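Local coordinates for TT1561 protein (Thermus thermophilus, PDB 1UF3) that is of unproven function but belongs to the calcineurin-like metallophosphoesterases, binds calcium ions and may act on phosphate esters, at the interface of chains A and B. Residues are numbered along the deposited sequence; one frame, centred on the assembly and turned at random. Chains: chain A/B, hypothetical protein TT1561.

The interface of chains A and B. Residues chain A 145-149; chain B 1-3, 105.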
loop_
_atom_site.group_PDB
_atom_site.type_symbol
_atom_site.label_atom_id
_atom_site.label_comp_id
_atom_site.label_asym_id
_atom_site.label_seq_id
_atom_site.Cartn_x
_atom_site.Cartn_y
_atom_site.Cartn_z
ATOM N N GLU A 145 -17.412 23.914 -21.399
ATOM C CA GLU A 145 -16.435 24.869 -20.866
ATOM C C GLU A 145 -15.216 24.131 -20.330
ATOM O O GLU A 145 -14.143 24.711 -20.200
ATOM C CB GLU A 145 -17.030 25.668 -19.700
ATOM C CG GLU A 145 -18.382 26.302 -19.975
ATOM C CD GLU A 145 -18.297 27.714 -20.489
ATOM O OE1 GLU A 145 -19.372 28.264 -20.790
ATOM O OE2 GLU A 145 -17.181 28.278 -20.587
ATOM N N LEU A 146 -15.400 22.861 -19.980
ATOM C CA LEU A 146 -14.316 22.054 -19.435
ATOM C C LEU A 146 -13.581 21.345 -20.570
ATOM O O LEU A 146 -14.150 20.542 -21.308
ATOM C CB LEU A 146 -14.873 21.061 -18.415
ATOM C CG LEU A 146 -15.701 21.790 -17.347
ATOM C CD1 LEU A 146 -16.194 20.783 -16.327
ATOM C CD2 LEU A 146 -14.859 22.883 -16.669
ATOM N N LYS A 147 -12.296 21.647 -20.673
ATOM C CA LYS A 147 -11.442 21.153 -21.739
ATOM C C LYS A 147 -10.760 19.789 -21.682
ATOM O O LYS A 147 -10.141 19.418 -20.683
ATOM C CB LYS A 147 -10.368 22.214 -22.013
ATOM C CG LYS A 147 -10.753 23.267 -23.036
ATOM C CD LYS A 147 -12.040 23.987 -22.727
ATOM C CE LYS A 147 -12.419 24.897 -23.890
ATOM N NZ LYS A 147 -13.632 25.724 -23.616
ATOM N N ASP A 148 -10.866 19.073 -22.803
ATOM C CA ASP A 148 -10.233 17.769 -23.030
ATOM C C ASP A 148 -10.371 16.683 -21.981
ATOM O O ASP A 148 -9.413 15.953 -21.727
ATOM C CB ASP A 148 -8.734 17.959 -23.290
ATOM C CG ASP A 148 -8.437 19.124 -24.206
ATOM O OD1 ASP A 148 -8.985 19.169 -25.330
ATOM O OD2 ASP A 148 -7.645 19.998 -23.796
ATOM N N TYR A 149 -11.533 16.556 -21.362
ATOM C CA TYR A 149 -11.688 15.510 -20.364
ATOM C C TYR A 149 -12.479 14.338 -20.911
ATOM O O TYR A 149 -13.505 14.530 -21.550
ATOM C CB TYR A 149 -12.431 16.033 -19.124
ATOM C CG TYR A 149 -11.639 16.961 -18.238
ATOM C CD1 TYR A 149 -11.801 18.340 -18.316
ATOM C CD2 TYR A 149 -10.745 16.452 -17.303
ATOM C CE1 TYR A 149 -11.092 19.189 -17.483
ATOM C CE2 TYR A 149 -10.038 17.288 -16.465
ATOM C CZ TYR A 149 -10.211 18.653 -16.556
ATOM O OH TYR A 149 -9.489 19.480 -15.723
HETATM N N MSE B 1 -11.698 25.396 -18.391
HETATM C CA MSE B 1 -11.136 26.279 -19.442
HETATM C C MSE B 1 -9.634 26.041 -19.598
HETATM O O MSE B 1 -9.113 26.021 -20.717
HETATM C CB MSE B 1 -11.432 27.742 -19.091
HETATM C CG MSE B 1 -10.812 28.753 -20.023
HETATM SE SE MSE B 1 -8.931 28.989 -19.631
HETATM C CE MSE B 1 -8.625 30.618 -20.640
ATOM N N ARG B 2 -8.937 25.857 -18.482
ATOM C CA ARG B 2 -7.496 25.619 -18.532
ATOM C C ARG B 2 -7.204 24.207 -19.045
ATOM O O ARG B 2 -8.065 23.329 -18.997
ATOM C CB ARG B 2 -6.863 25.786 -17.145
ATOM C CG ARG B 2 -7.022 27.155 -16.489
ATOM C CD ARG B 2 -6.090 27.236 -15.278
ATOM N NE ARG B 2 -6.451 28.284 -14.327
ATOM C CZ ARG B 2 -6.311 29.586 -14.540
ATOM N NH1 ARG B 2 -5.810 30.031 -15.686
ATOM N NH2 ARG B 2 -6.685 30.445 -13.603
ATOM N N ARG B 3 -5.986 23.989 -19.531
ATOM C CA ARG B 3 -5.599 22.678 -20.037
ATOM C C ARG B 3 -4.363 22.175 -19.301
ATOM O O ARG B 3 -3.859 22.848 -18.395
ATOM C CB ARG B 3 -5.336 22.759 -21.548
ATOM C CG ARG B 3 -6.591 23.094 -22.372
ATOM C CD ARG B 3 -6.243 23.626 -23.760
ATOM N NE ARG B 3 -7.418 24.115 -24.488
ATOM C CZ ARG B 3 -8.316 23.330 -25.072
ATOM N NH1 ARG B 3 -8.174 22.015 -25.017
ATOM N NH2 ARG B 3 -9.360 23.852 -25.704
ATOM N N ARG B 105 -3.057 20.828 -13.491
ATOM C CA ARG B 105 -3.640 19.966 -14.518
ATOM C C ARG B 105 -2.516 19.164 -15.201
ATOM O O ARG B 105 -1.528 19.725 -15.657
ATOM C CB ARG B 105 -4.392 20.838 -15.534
ATOM C CG ARG B 105 -4.956 20.112 -16.768
ATOM C CD ARG B 105 -6.154 19.220 -16.463
ATOM N NE ARG B 105 -6.639 18.499 -17.650
ATOM C CZ ARG B 105 -7.364 19.030 -18.636
ATOM N NH1 ARG B 105 -7.721 20.311 -18.615
ATOM N NH2 ARG B 105 -7.736 18.267 -19.658
HETATM O O HOH W 1 -10.806 23.044 -18.690
#
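In this calcineurin-superfamily metallophosphoesterase, loop 146-149 of chain A, with A:Glu145 before it, meets the N-terminal residues and B:Arg105 of chain B. This is one patch of a two-fold symmetric interface, which may or may not be the biological one; its twin has the chains exchanged. The tight part is a stack: the guanidinium of B:Arg105 lies over one face of the A:Tyr149 ring, the planes 17° apart, with NH2 3.9 Å from the ring centroid. Tyrosine offers a broad aromatic face to a cation, and arginine suits its place because its flat cation can meet that face and still donate: NH2 gives a hydrogen bond of 2.9 Å to the backbone O of A:Lys147, arriving in the carbonyl plane. B:Arg105 gets there with CG anti to its backbone N (chi1 174°) and a bend at chi2, while B:Arg2 O, in plane at the guanidinium edge, probably helps fix its rotation.

Beside the stack, B:Arg3 runs extended from CG to NE and crosses A:Asp148, whose carboxylate supplies the opposite charge, at about a right angle. Its NH1 forms a salt bridge on the syn side of OD2, bent and perhaps imprecisely modelled, the planes 43° apart. The long methylene stem of A:Lys147, bent at chi2, lies over one guanidinium face; NZ stays 5.1 Å from B:Arg3 NH2, a like-charge approach that A:Asp148 may partly offset. An alanine at B:Arg3 would probably cost A:Asp148 this ionic partner and, secondarily, the A:Lys147 stem some packing.

The looser side is wetter and relies on backbone groups. The terminal N of B:Met1, a selenomethionine, donates to A:Glu145 O at 3.1 Å, and a water links that same N with A:Lys147 N and B:Arg2 O.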